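Local coordinates for protein lysine cyclodeaminase (PDB 5YU3) that probably catalyses the NAD-dependent cyclisation of L-lysine to L-pipecolic acid with release of ammonia, and also recognises L-ornithine and L-2,4-diaminobutyric acid, at residues V151-A156 with H229-G234; A125-S130 with S158-L163; T209-A212 with P217-P220; R131-P136 with F252-H257. One frame throughout, in Å; residues are numbered along the deposited sequence.

Contact 1 of 4, residues V151-A156 with H229-G234. With NA (sodium ion), chain E; NAD (nicotinamide-adenine-dinucleotide), chain F.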
loop_
_atom_site.group_PDB
_atom_site.type_symbol
_atom_site.label_atom_id
_atom_site.label_comp_id
_atom_site.label_asym_id
_atom_site.label_seq_id
_atom_site.Cartn_x
_atom_site.Cartn_y
_atom_site.Cartn_z
ATOM N N VAL A 151 0.875 19.665 -18.403
ATOM C CA VAL A 151 1.639 19.264 -19.586
ATOM C C VAL A 151 0.950 18.107 -20.297
ATOM O O VAL A 151 0.726 18.155 -21.511
ATOM C CB VAL A 151 3.091 18.916 -19.200
ATOM C CG1 VAL A 151 3.873 18.373 -20.420
ATOM C CG2 VAL A 151 3.783 20.140 -18.589
ATOM N N THR A 152 0.573 17.056 -19.555
ATOM C CA THR A 152 -0.043 15.918 -20.225
ATOM C C THR A 152 -1.527 16.126 -20.495
ATOM O O THR A 152 -2.070 15.456 -21.378
ATOM C CB THR A 152 0.162 14.624 -19.430
ATOM O OG1 THR A 152 -0.174 14.845 -18.059
ATOM C CG2 THR A 152 1.633 14.155 -19.535
ATOM N N GLN A 153 -2.193 17.035 -19.766
ATOM C CA GLN A 153 -3.545 17.428 -20.156
ATOM C C GLN A 153 -3.532 18.026 -21.555
ATOM O O GLN A 153 -4.292 17.602 -22.433
ATOM C CB GLN A 153 -4.131 18.434 -19.153
ATOM C CG GLN A 153 -4.403 17.869 -17.748
ATOM C CD GLN A 153 -5.504 16.833 -17.748
ATOM O OE1 GLN A 153 -6.620 17.095 -18.214
ATOM N NE2 GLN A 153 -5.196 15.633 -17.242
ATOM N N LEU A 154 -2.659 19.013 -21.779
ATOM C CA LEU A 154 -2.550 19.623 -23.103
ATOM C C LEU A 154 -2.132 18.588 -24.146
ATOM O O LEU A 154 -2.727 18.508 -25.226
ATOM C CB LEU A 154 -1.558 20.786 -23.063
ATOM C CG LEU A 154 -1.133 21.278 -24.456
ATOM C CD1 LEU A 154 -2.346 21.743 -25.248
ATOM C CD2 LEU A 154 -0.136 22.392 -24.340
ATOM N N HIS A 155 -1.153 17.745 -23.818
ATOM C CA HIS A 155 -0.664 16.791 -24.806
ATOM C C HIS A 155 -1.756 15.805 -25.205
ATOM O O HIS A 155 -2.058 15.646 -26.394
ATOM C CB HIS A 155 0.568 16.058 -24.269
ATOM C CG HIS A 155 1.114 15.050 -25.228
ATOM N ND1 HIS A 155 1.705 13.871 -24.824
ATOM C CD2 HIS A 155 1.149 15.047 -26.582
ATOM C CE1 HIS A 155 2.088 13.190 -25.892
ATOM N NE2 HIS A 155 1.758 13.879 -26.971
ATOM N N ALA A 156 -2.380 15.144 -24.219
ATOM C CA ALA A 156 -3.423 14.166 -24.533
ATOM C C ALA A 156 -4.583 14.802 -25.296
ATOM O O ALA A 156 -5.077 14.239 -26.278
ATOM C CB ALA A 156 -3.939 13.511 -23.249
ATOM N N HIS A 229 -16.767 21.861 -21.957
ATOM C CA HIS A 229 -16.447 20.677 -21.171
ATOM C C HIS A 229 -15.258 20.963 -20.265
ATOM O O HIS A 229 -14.241 21.498 -20.721
ATOM C CB HIS A 229 -16.117 19.474 -22.054
ATOM C CG HIS A 229 -15.650 18.304 -21.258
ATOM N ND1 HIS A 229 -16.474 17.641 -20.375
ATOM C CD2 HIS A 229 -14.432 17.714 -21.157
ATOM C CE1 HIS A 229 -15.792 16.676 -19.779
ATOM N NE2 HIS A 229 -14.552 16.695 -20.241
ATOM N N ILE A 230 -15.370 20.581 -18.993
ATOM C CA ILE A 230 -14.302 20.777 -18.020
ATOM C C ILE A 230 -13.822 19.417 -17.540
ATOM O O ILE A 230 -14.634 18.594 -17.103
ATOM C CB ILE A 230 -14.757 21.613 -16.813
ATOM C CG1 ILE A 230 -15.370 22.943 -17.258
ATOM C CG2 ILE A 230 -13.566 21.832 -15.849
ATOM C CD1 ILE A 230 -15.929 23.766 -16.090
ATOM N N ASN A 231 -12.505 19.189 -17.602
ATOM C CA ASN A 231 -11.881 18.083 -16.877
ATOM C C ASN A 231 -11.399 18.640 -15.545
ATOM O O ASN A 231 -10.454 19.435 -15.504
ATOM C CB ASN A 231 -10.724 17.467 -17.671
ATOM C CG ASN A 231 -11.128 17.056 -19.066
ATOM O OD1 ASN A 231 -11.895 16.111 -19.257
ATOM N ND2 ASN A 231 -10.608 17.773 -20.063
ATOM N N ALA A 232 -12.076 18.263 -14.461
ATOM C CA ALA A 232 -11.709 18.708 -13.119
ATOM C C ALA A 232 -10.740 17.674 -12.551
ATOM O O ALA A 232 -11.143 16.590 -12.127
ATOM C CB ALA A 232 -12.955 18.875 -12.255
ATOM N N VAL A 233 -9.445 17.990 -12.583
ATOM C CA VAL A 233 -8.423 16.961 -12.390
ATOM C C VAL A 233 -7.820 17.074 -10.997
ATOM O O VAL A 233 -7.417 16.064 -10.403
ATOM C CB VAL A 233 -7.333 17.065 -13.476
ATOM C CG1 VAL A 233 -6.177 16.096 -13.193
ATOM C CG2 VAL A 233 -7.942 16.787 -14.841
ATOM N N GLY A 234 -7.747 18.301 -10.472
ATOM C CA GLY A 234 -7.202 18.525 -9.145
ATOM C C GLY A 234 -7.914 17.672 -8.112
ATOM O O GLY A 234 -9.137 17.544 -8.157
HETATM NA NA NA E . -11.519 16.226 -9.335
HETATM P PA NAD F . 2.055 20.736 -9.642
HETATM O O1A NAD F . 2.540 21.209 -8.307
HETATM O O2A NAD F . 3.053 20.309 -10.701
HETATM O O5B NAD F . 1.197 21.921 -10.312
HETATM C C5B NAD F . 0.096 22.498 -9.598
HETATM C C4B NAD F . 0.020 23.955 -10.033
HETATM O O4B NAD F . -1.165 24.545 -9.493
HETATM C C3B NAD F . 1.191 24.774 -9.481
HETATM O O3B NAD F . 1.938 25.364 -10.568
HETATM C C2B NAD F . 0.523 25.837 -8.625
HETATM O O2B NAD F . 1.164 27.109 -8.675
HETATM C C1B NAD F . -0.854 25.912 -9.248
HETATM N N9A NAD F . -1.927 26.493 -8.414
HETATM C C8A NAD F . -2.113 26.382 -7.078
HETATM N N7A NAD F . -3.248 27.054 -6.700
HETATM C C5A NAD F . -3.785 27.591 -7.820
HETATM C C6A NAD F . -4.958 28.417 -8.165
HETATM N N6A NAD F . -5.833 28.814 -7.210
HETATM N N1A NAD F . -5.142 28.736 -9.466
HETATM C C2A NAD F . -4.301 28.361 -10.447
HETATM N N3A NAD F . -3.204 27.623 -10.208
HETATM C C4A NAD F . -2.911 27.217 -8.942
HETATM O O3 NAD F . 1.018 19.516 -9.364
HETATM P PN NAD F . 0.359 18.537 -10.444
HETATM O O1N NAD F . 0.106 19.318 -11.713
HETATM O O2N NAD F . 1.180 17.265 -10.483
HETATM O O5D NAD F . -1.040 18.152 -9.740
HETATM C C5D NAD F . -2.113 19.095 -9.712
HETATM C C4D NAD F . -3.334 18.433 -9.072
HETATM O O4D NAD F . -3.702 17.270 -9.813
HETATM C C3D NAD F . -3.047 17.953 -7.660
HETATM O O3D NAD F . -4.231 18.150 -6.856
HETATM C C2D NAD F . -2.836 16.466 -7.835
HETATM O O2D NAD F . -3.032 15.722 -6.625
HETATM C C1D NAD F . -3.874 16.183 -8.901
HETATM N N1N NAD F . -3.711 14.920 -9.610
HETATM C C2N NAD F . -4.819 14.292 -10.026
HETATM C C3N NAD F . -4.744 13.083 -10.704
HETATM C C7N NAD F . -6.008 12.434 -11.161
HETATM O O7N NAD F . -5.999 11.283 -11.546
HETATM N N7N NAD F . -7.132 13.171 -11.176
HETATM C C4N NAD F . -3.495 12.527 -10.994
HETATM C C5N NAD F . -2.362 13.221 -10.573
HETATM C C6N NAD F . -2.489 14.429 -9.886
#
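Q153 brings its amide from helix 148-160 against V233, which lies just past strand 229-232. Methyl CG2 of V233 sits over the face of that amide, 3.6 Å from Q153 OE1 and 3.8 Å from Q153 CD, so a flat polar group is packed against a hydrocarbon. The Q153 chain bends at chi2 (-67°) to lay the amide there, and OE1, which also grazes N231 CB, is held by hydrogen bonds from the hydroxyls S126 OG and S206 OG. In V233, CG1 lies opposite the backbone N (chi1 174°), which sends it to the cofactor, 3.7 Å from NAD N7N, while CG2 serves the helix. The same residue's carbonyl receives an almost straight hydrogen bond from NAD N7N to V233 O, 3.0 Å long, and its neighbours A232 O and G234 O bind a sodium ion together with D300 and S301. An alanine at Q153 would probably open a gap over V233 and leave the S126 and S206 hydroxyls without their shared acceptor. Strand 229-232 runs between strands 204-207 and 297-300 of the parallel sheet, with helix 115-133 also resting on its N231 and H229 side chains.

Contact 2 of 4, residues A125-S130 with S158-L163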
loop_
_atom_site.group_PDB
_atom_site.type_symbol
_atom_site.label_atom_id
_atom_site.label_comp_id
_atom_site.label_asym_id
_atom_site.label_seq_id
_atom_site.Cartn_x
_atom_site.Cartn_y
_atom_site.Cartn_z
ATOM N N ALA A 125 -7.018 9.913 -19.357
ATOM C CA ALA A 125 -8.390 9.829 -18.861
ATOM C C ALA A 125 -9.188 11.060 -19.274
ATOM O O ALA A 125 -10.345 10.942 -19.704
ATOM C CB ALA A 125 -8.395 9.663 -17.341
ATOM N N SER A 126 -8.577 12.247 -19.161
ATOM C CA SER A 126 -9.226 13.463 -19.652
ATOM C C SER A 126 -9.515 13.372 -21.146
ATOM O O SER A 126 -10.559 13.845 -21.615
ATOM C CB SER A 126 -8.365 14.690 -19.348
ATOM O OG SER A 126 -8.357 14.993 -17.963
ATOM N N ALA A 127 -8.600 12.767 -21.916
ATOM C CA ALA A 127 -8.824 12.617 -23.351
ATOM C C ALA A 127 -9.998 11.691 -23.638
ATOM O O ALA A 127 -10.800 11.962 -24.539
ATOM C CB ALA A 127 -7.557 12.090 -24.039
ATOM N N VAL A 128 -10.117 10.587 -22.886
ATOM C CA VAL A 128 -11.267 9.698 -23.049
ATOM C C VAL A 128 -12.565 10.445 -22.763
ATOM O O VAL A 128 -13.543 10.344 -23.521
ATOM C CB VAL A 128 -11.129 8.462 -22.139
ATOM C CG1 VAL A 128 -12.403 7.615 -22.175
ATOM C CG2 VAL A 128 -9.934 7.633 -22.570
ATOM N N ALA A 129 -12.602 11.183 -21.655
ATOM C CA ALA A 129 -13.825 11.899 -21.287
ATOM C C ALA A 129 -14.138 13.011 -22.275
ATOM O O ALA A 129 -15.310 13.258 -22.585
ATOM C CB ALA A 129 -13.703 12.496 -19.887
ATOM N N SER A 130 -13.106 13.713 -22.750
ATOM C CA SER A 130 -13.337 14.863 -23.620
ATOM C C SER A 130 -13.740 14.433 -25.022
ATOM O O SER A 130 -14.482 15.153 -25.701
ATOM C CB SER A 130 -12.095 15.747 -23.667
ATOM O OG SER A 130 -11.761 16.252 -22.387
ATOM N N SER A 158 -4.625 17.409 -27.169
ATOM C CA SER A 158 -4.215 17.773 -28.524
ATOM C C SER A 158 -4.205 16.576 -29.468
ATOM O O SER A 158 -4.244 16.774 -30.688
ATOM C CB SER A 158 -2.835 18.450 -28.509
ATOM O OG SER A 158 -1.781 17.489 -28.407
ATOM N N LEU A 159 -4.171 15.339 -28.947
ATOM C CA LEU A 159 -4.225 14.176 -29.824
ATOM C C LEU A 159 -5.640 13.764 -30.175
ATOM O O LEU A 159 -5.823 12.994 -31.126
ATOM C CB LEU A 159 -3.514 12.965 -29.191
ATOM C CG LEU A 159 -2.063 13.192 -28.766
ATOM C CD1 LEU A 159 -1.542 11.953 -28.072
ATOM C CD2 LEU A 159 -1.172 13.548 -29.956
ATOM N N VAL A 160 -6.646 14.218 -29.426
ATOM C CA VAL A 160 -8.017 13.791 -29.674
ATOM C C VAL A 160 -8.925 14.930 -30.117
ATOM O O VAL A 160 -10.055 14.658 -30.562
ATOM C CB VAL A 160 -8.616 13.081 -28.440
ATOM C CG1 VAL A 160 -7.779 11.829 -28.096
ATOM C CG2 VAL A 160 -8.657 14.018 -27.262
ATOM N N LEU A 161 -8.483 16.182 -30.008
ATOM C CA LEU A 161 -9.244 17.341 -30.446
ATOM C C LEU A 161 -8.379 18.249 -31.308
ATOM O O LEU A 161 -7.162 18.330 -31.109
ATOM C CB LEU A 161 -9.777 18.148 -29.250
ATOM C CG LEU A 161 -10.752 17.437 -28.312
ATOM C CD1 LEU A 161 -10.938 18.261 -27.041
ATOM C CD2 LEU A 161 -12.080 17.144 -29.034
ATOM N N PRO A 162 -8.986 18.966 -32.260
ATOM C CA PRO A 162 -8.217 19.830 -33.175
ATOM C C PRO A 162 -7.831 21.166 -32.548
ATOM O O PRO A 162 -8.157 22.248 -33.056
ATOM C CB PRO A 162 -9.178 19.979 -34.357
ATOM C CG PRO A 162 -10.596 19.888 -33.611
ATOM C CD PRO A 162 -10.445 19.023 -32.636
ATOM N N LEU A 163 -7.105 21.092 -31.435
ATOM C CA LEU A 163 -6.771 22.278 -30.662
ATOM C C LEU A 163 -5.801 23.163 -31.426
ATOM O O LEU A 163 -4.796 22.687 -31.963
ATOM C CB LEU A 163 -6.159 21.890 -29.316
ATOM C CG LEU A 163 -7.044 21.102 -28.351
ATOM C CD1 LEU A 163 -6.314 20.911 -27.034
ATOM C CD2 LEU A 163 -8.378 21.808 -28.115
#
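Helix 148-160, which follows the glycine-rich turn of what is probably a Rossmann-type NAD-binding fold, here meets helix 115-133 near its last turn, where V160 lies against A127. The two backbones come within 6.5 Å between A127 CA and V160 CA, a closeness that the small side chain of A127 probably allows. Both valine methyls reach it: V160 CG2 is 3.9 Å from A127 CB and V160 CG1 4.1 Å from the same atom. With chi1 at -60°, CG2 is wedged between the backbone N and the carbonyl carbon of V160, and it also grazes A127 O. One residue on, L161 CD1 stands 4.4 Å from S130 CB, touching the serine through its carbon and not its hydroxyl. That hydroxyl is turned back into its own helix, S130 OG donating to S126 O over 2.8 Å. S130 N binds the same carbonyl oxygen from the opposite face of its plane, so S126 O is gripped twice. S130 OG also takes a hydrogen bond from N231 ND2 of the central sheet, and I28 of helix 20-39 packs on A127. The seam between the helices is thus apolar, its hold resting on close fit, while the serine's polarity is spent within its own helix and on the sheet behind.

Contact 3 of 4, residues T209-A212 with P217-P220. With NAD (nicotinamide-adenine-dinucleotide), chain F.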
loop_
_atom_site.group_PDB
_atom_site.type_symbol
_atom_site.label_atom_id
_atom_site.label_comp_id
_atom_site.label_asym_id
_atom_site.label_seq_id
_atom_site.Cartn_x
_atom_site.Cartn_y
_atom_site.Cartn_z
ATOM N N THR A 209 -4.704 22.059 -10.257
ATOM C CA THR A 209 -3.994 22.971 -9.380
ATOM C C THR A 209 -3.657 22.292 -8.064
ATOM O O THR A 209 -4.288 21.307 -7.671
ATOM C CB THR A 209 -4.838 24.214 -9.055
ATOM O OG1 THR A 209 -5.845 23.839 -8.101
ATOM C CG2 THR A 209 -5.505 24.752 -10.311
ATOM N N SER A 210 -2.691 22.874 -7.358
ATOM C CA SER A 210 -2.410 22.517 -5.970
ATOM C C SER A 210 -3.085 23.489 -5.004
ATOM O O SER A 210 -2.523 23.832 -3.959
ATOM C CB SER A 210 -0.903 22.468 -5.729
ATOM O OG SER A 210 -0.290 23.659 -6.200
ATOM N N VAL A 211 -4.291 23.954 -5.349
ATOM C CA VAL A 211 -5.023 24.868 -4.471
ATOM C C VAL A 211 -5.279 24.177 -3.139
ATOM O O VAL A 211 -5.530 22.965 -3.079
ATOM C CB VAL A 211 -6.338 25.328 -5.125
ATOM C CG1 VAL A 211 -7.330 24.185 -5.251
ATOM C CG2 VAL A 211 -6.965 26.499 -4.338
ATOM N N ALA A 212 -5.202 24.947 -2.060
ATOM C CA ALA A 212 -5.368 24.394 -0.727
ATOM C C ALA A 212 -6.842 24.117 -0.420
ATOM O O ALA A 212 -7.755 24.607 -1.094
ATOM C CB ALA A 212 -4.785 25.343 0.322
ATOM N N PRO A 217 -13.095 28.636 -5.509
ATOM C CA PRO A 217 -12.885 27.921 -6.877
ATOM C C PRO A 217 -11.624 28.548 -7.555
ATOM O O PRO A 217 -11.220 29.699 -7.232
ATOM C CB PRO A 217 -13.964 28.139 -7.526
ATOM C CG PRO A 217 -14.479 29.577 -7.015
ATOM C CD PRO A 217 -14.216 29.618 -5.738
ATOM N N VAL A 218 -11.003 27.781 -8.458
ATOM C CA VAL A 218 -9.891 28.297 -9.253
ATOM C C VAL A 218 -10.368 28.848 -10.581
ATOM O O VAL A 218 -9.592 29.512 -11.285
ATOM C CB VAL A 218 -8.829 27.208 -9.513
ATOM C CG1 VAL A 218 -8.395 26.562 -8.198
ATOM C CG2 VAL A 218 -9.360 26.159 -10.500
ATOM N N LEU A 219 -11.604 28.543 -10.970
ATOM C CA LEU A 219 -12.285 29.087 -12.118
ATOM C C LEU A 219 -13.499 29.842 -11.598
ATOM O O LEU A 219 -14.239 29.297 -10.767
ATOM C CB LEU A 219 -12.727 27.961 -13.071
ATOM C CG LEU A 219 -13.338 28.310 -14.431
ATOM C CD1 LEU A 219 -12.254 28.776 -15.411
ATOM C CD2 LEU A 219 -14.077 27.095 -14.985
ATOM N N PRO A 220 -13.717 31.087 -12.010
ATOM C CA PRO A 220 -14.810 31.877 -11.432
ATOM C C PRO A 220 -16.168 31.494 -11.991
ATOM O O PRO A 220 -16.298 31.033 -13.128
ATOM C CB PRO A 220 -14.440 33.312 -11.810
ATOM C CG PRO A 220 -13.520 33.090 -13.111
ATOM C CD PRO A 220 -12.917 31.939 -12.965
HETATM P PA NAD F . 2.055 20.736 -9.642
HETATM O O1A NAD F . 2.540 21.209 -8.307
HETATM O O2A NAD F . 3.053 20.309 -10.701
HETATM O O5B NAD F . 1.197 21.921 -10.312
HETATM C C5B NAD F . 0.096 22.498 -9.598
HETATM C C4B NAD F . 0.020 23.955 -10.033
HETATM O O4B NAD F . -1.165 24.545 -9.493
HETATM C C3B NAD F . 1.191 24.774 -9.481
HETATM O O3B NAD F . 1.938 25.364 -10.568
HETATM C C2B NAD F . 0.523 25.837 -8.625
HETATM O O2B NAD F . 1.164 27.109 -8.675
HETATM C C1B NAD F . -0.854 25.912 -9.248
HETATM N N9A NAD F . -1.927 26.493 -8.414
HETATM C C8A NAD F . -2.113 26.382 -7.078
HETATM N N7A NAD F . -3.248 27.054 -6.700
HETATM C C5A NAD F . -3.785 27.591 -7.820
HETATM C C6A NAD F . -4.958 28.417 -8.165
HETATM N N6A NAD F . -5.833 28.814 -7.210
HETATM N N1A NAD F . -5.142 28.736 -9.466
HETATM C C2A NAD F . -4.301 28.361 -10.447
HETATM N N3A NAD F . -3.204 27.623 -10.208
HETATM C C4A NAD F . -2.911 27.217 -8.942
HETATM O O3 NAD F . 1.018 19.516 -9.364
HETATM P PN NAD F . 0.359 18.537 -10.444
HETATM O O1N NAD F . 0.106 19.318 -11.713
HETATM O O2N NAD F . 1.180 17.265 -10.483
HETATM O O5D NAD F . -1.040 18.152 -9.740
HETATM C C5D NAD F . -2.113 19.095 -9.712
HETATM C C4D NAD F . -3.334 18.433 -9.072
HETATM O O4D NAD F . -3.702 17.270 -9.813
HETATM C C3D NAD F . -3.047 17.953 -7.660
HETATM O O3D NAD F . -4.231 18.150 -6.856
HETATM C C2D NAD F . -2.836 16.466 -7.835
HETATM O O2D NAD F . -3.032 15.722 -6.625
HETATM C C1D NAD F . -3.874 16.183 -8.901
HETATM N N1N NAD F . -3.711 14.920 -9.610
HETATM C C2N NAD F . -4.819 14.292 -10.026
HETATM C C3N NAD F . -4.744 13.083 -10.704
HETATM C C7N NAD F . -6.008 12.434 -11.161
HETATM O O7N NAD F . -5.999 11.283 -11.546
HETATM N N7N NAD F . -7.132 13.171 -11.176
HETATM C C4N NAD F . -3.495 12.527 -10.994
HETATM C C5N NAD F . -2.362 13.221 -10.573
HETATM C C6N NAD F . -2.489 14.429 -9.886
#
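T209-A212 and P217-P220 are two irregular pieces of one loop, closest at V211 and V218 with their CA atoms 7.6 Å apart and no hydrogen bond between them. V218 CG1 is the meeting point, 3.9 Å from V211 CB and 3.7 Å from T209 OG1, T209 and V218 reaching toward each other tip to tip and V211 crossing V218 at a slant. The same methyl touches the coenzyme, 3.6 Å from NAD N6A. T209 methyl CG2 lies under the adenine face, 3.7 Å from NAD N3A, and V218 comes up on that same side farther out, toward the amino group. At chi1 75° T209 OG1 is turned inward over its own backbone, where it accepts a 3.2 Å hydrogen bond from V211 N, an ST turn; E242 OE2 is its second partner. The turn presents S210 N to the ribose, hydrogen-bonded to NAD O4B at 3.1 Å. With a valine in place of T209, the V211 N-H and the E242 carboxylate would probably both lose a partner and the turn beneath the adenine would be less firmly fixed. The loop joins strands 204-207 and 229-232; I144 of strand 140-144 packs against T209 and V218, T207 against V218, helix 195-201 against L219.

Contact 4 of 4, residues R131-P136 with F252-H257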
loop_
_atom_site.group_PDB
_atom_site.type_symbol
_atom_site.label_atom_id
_atom_site.label_comp_id
_atom_site.label_asym_id
_atom_site.label_seq_id
_atom_site.Cartn_x
_atom_site.Cartn_y
_atom_site.Cartn_z
ATOM N N ARG A 131 -13.269 13.274 -25.481
ATOM C CA ARG A 131 -13.772 12.747 -26.739
ATOM C C ARG A 131 -15.280 12.543 -26.672
ATOM O O ARG A 131 -15.995 12.794 -27.650
ATOM C CB ARG A 131 -13.054 11.438 -27.074
ATOM C CG ARG A 131 -12.943 11.145 -28.547
ATOM C CD ARG A 131 -11.789 10.184 -28.775
ATOM N NE ARG A 131 -11.817 9.136 -27.761
ATOM C CZ ARG A 131 -11.005 8.085 -27.747
ATOM N NH1 ARG A 131 -10.080 7.944 -28.701
ATOM N NH2 ARG A 131 -11.118 7.180 -26.776
ATOM N N LEU A 132 -15.784 12.108 -25.514
ATOM C CA LEU A 132 -17.214 11.868 -25.355
ATOM C C LEU A 132 -18.012 13.156 -25.163
ATOM O O LEU A 132 -19.172 13.224 -25.592
ATOM C CB LEU A 132 -17.470 10.944 -24.159
ATOM C CG LEU A 132 -17.222 9.441 -24.359
ATOM C CD1 LEU A 132 -16.871 8.784 -23.034
ATOM C CD2 LEU A 132 -18.432 8.769 -24.984
ATOM N N LEU A 133 -17.435 14.172 -24.508
ATOM C CA LEU A 133 -18.228 15.275 -23.970
ATOM C C LEU A 133 -17.809 16.662 -24.434
ATOM O O LEU A 133 -18.531 17.629 -24.149
ATOM C CB LEU A 133 -18.194 15.243 -22.429
ATOM C CG LEU A 133 -18.897 14.035 -21.802
ATOM C CD1 LEU A 133 -18.638 13.949 -20.302
ATOM C CD2 LEU A 133 -20.393 14.096 -22.081
ATOM N N ALA A 134 -16.670 16.812 -25.094
ATOM C CA ALA A 134 -16.333 18.095 -25.693
ATOM C C ALA A 134 -16.747 18.099 -27.159
ATOM O O ALA A 134 -16.842 17.049 -27.804
ATOM C CB ALA A 134 -14.832 18.384 -25.580
ATOM N N ARG A 135 -16.988 19.291 -27.684
ATOM C CA ARG A 135 -17.315 19.430 -29.093
ATOM C C ARG A 135 -16.167 18.880 -29.936
ATOM O O ARG A 135 -15.002 19.199 -29.670
ATOM C CB ARG A 135 -17.563 20.898 -29.431
ATOM C CG ARG A 135 -19.026 21.326 -29.345
ATOM C CD ARG A 135 -19.209 22.699 -29.992
ATOM N NE ARG A 135 -19.171 22.633 -31.456
ATOM C CZ ARG A 135 -20.210 22.317 -32.229
ATOM N NH1 ARG A 135 -21.389 22.045 -31.688
ATOM N NH2 ARG A 135 -20.073 22.283 -33.548
ATOM N N PRO A 136 -16.443 18.037 -30.932
ATOM C CA PRO A 136 -15.347 17.461 -31.724
ATOM C C PRO A 136 -14.559 18.482 -32.514
ATOM O O PRO A 136 -13.453 18.165 -32.966
ATOM C CB PRO A 136 -16.061 16.465 -32.641
ATOM C CG PRO A 136 -17.588 16.951 -32.576
ATOM C CD PRO A 136 -17.758 17.465 -31.386
ATOM N N PHE A 252 -23.680 18.651 -16.544
ATOM C CA PHE A 252 -23.725 17.195 -16.581
ATOM C C PHE A 252 -22.401 16.675 -16.032
ATOM O O PHE A 252 -21.352 16.935 -16.626
ATOM C CB PHE A 252 -23.946 16.720 -18.020
ATOM C CG PHE A 252 -23.852 15.216 -18.206
ATOM C CD1 PHE A 252 -24.927 14.396 -17.885
ATOM C CD2 PHE A 252 -22.710 14.637 -18.738
ATOM C CE1 PHE A 252 -24.854 13.026 -18.070
ATOM C CE2 PHE A 252 -22.627 13.251 -18.927
ATOM C CZ PHE A 252 -23.703 12.452 -18.596
ATOM N N VAL A 253 -22.438 15.962 -14.905
ATOM C CA VAL A 253 -21.227 15.587 -14.171
ATOM C C VAL A 253 -21.040 14.074 -14.225
ATOM O O VAL A 253 -21.867 13.320 -13.696
ATOM C CB VAL A 253 -21.284 16.068 -12.717
ATOM C CG1 VAL A 253 -20.022 15.663 -11.989
ATOM C CG2 VAL A 253 -21.480 17.574 -12.663
ATOM N N THR A 254 -19.949 13.626 -14.849
ATOM C CA THR A 254 -19.571 12.215 -14.843
ATOM C C THR A 254 -18.287 12.061 -14.036
ATOM O O THR A 254 -17.325 12.806 -14.245
ATOM C CB THR A 254 -19.385 11.664 -16.263
ATOM O OG1 THR A 254 -19.039 10.270 -16.197
ATOM C CG2 THR A 254 -18.295 12.419 -17.036
ATOM N N ALA A 255 -18.285 11.129 -13.087
ATOM C CA ALA A 255 -17.106 10.867 -12.272
ATOM C C ALA A 255 -16.390 9.625 -12.779
ATOM O O ALA A 255 -17.015 8.709 -13.317
ATOM C CB ALA A 255 -17.484 10.663 -10.803
ATOM N N ASP A 256 -15.065 9.591 -12.596
ATOM C CA ASP A 256 -14.357 8.360 -12.932
ATOM C C ASP A 256 -14.687 7.256 -11.938
ATOM O O ASP A 256 -14.769 6.081 -12.312
ATOM C CB ASP A 256 -12.837 8.597 -13.037
ATOM C CG ASP A 256 -12.183 9.175 -11.773
ATOM O OD1 ASP A 256 -12.830 9.479 -10.732
ATOM O OD2 ASP A 256 -10.942 9.360 -11.845
ATOM N N HIS A 257 -14.954 7.627 -10.701
ATOM C CA HIS A 257 -15.130 6.670 -9.608
ATOM C C HIS A 257 -16.105 7.345 -8.661
ATOM O O HIS A 257 -15.708 8.201 -7.862
ATOM C CB HIS A 257 -13.794 6.369 -8.931
ATOM C CG HIS A 257 -13.824 5.217 -7.975
ATOM N ND1 HIS A 257 -14.664 5.173 -6.881
ATOM C CD2 HIS A 257 -13.088 4.080 -7.931
ATOM C CE1 HIS A 257 -14.450 4.051 -6.211
ATOM N NE2 HIS A 257 -13.500 3.369 -6.829
#
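This is an apolar contact between a helix end and a strand: L133, in the last turn of helix 115-133, lays its forked side chain on F252 and T254 of strand 252-255. The leucine divides its two methyls between them. L133 CD1 presses on methyl CG2 of T254 at 3.6 Å, whereas L133 CD2 meets the ring of F252 obliquely, 4.0 Å from CE2 and 4.1 Å from CD2 of that ring. Leucine and phenylalanine side chains cross at about a right angle. Chi1 of -67° sets CG beside the backbone N of L133, and chi2 of 171° stretches CD1 away from CA toward T254, which leaves CD2 as the side branch that meets F252. F252 and T254 are two apart on the strand and so both face the helix, while V253 between them turns the other way. In the seven-stranded parallel sheet of the NAD-binding, Rossmann-like part of the chain, 252-255 is an outermost strand, bonded through F252 and T254 to strand 297-300, and just past its end D256 bonds to T302 of the proline pocket. T254 has its hydroxyl opposite the backbone N (chi1 -179°), which turns CG2 to the leucine; T254 OG1 bonds to P277 O, and L279 and L282 of helix 279-284 touch T254 and L132 alike.

In the fold
Contacts 1, 2 and 4 touch one another around helix 115-133 and the parallel sheet. Contact 3 reaches this group only through packing of L219 on I230 of contact 1, touches neither contact 2 nor contact 4, and has its centre about 17 Å from the centre of the chain, against about 9 Å for contact 1. Contacts 1 and 2 share helix 148-160, and contacts 2 and 4 share helix 115-133, with L161 resting on A134 and R135. In all four the touching residues are mostly buried, yet the chemistry differs: contacts 1 and 3, which both border NAD, set a polar group against a valine methyl, whereas contacts 2 and 4, away from the coenzyme, meet almost wholly through hydrocarbon.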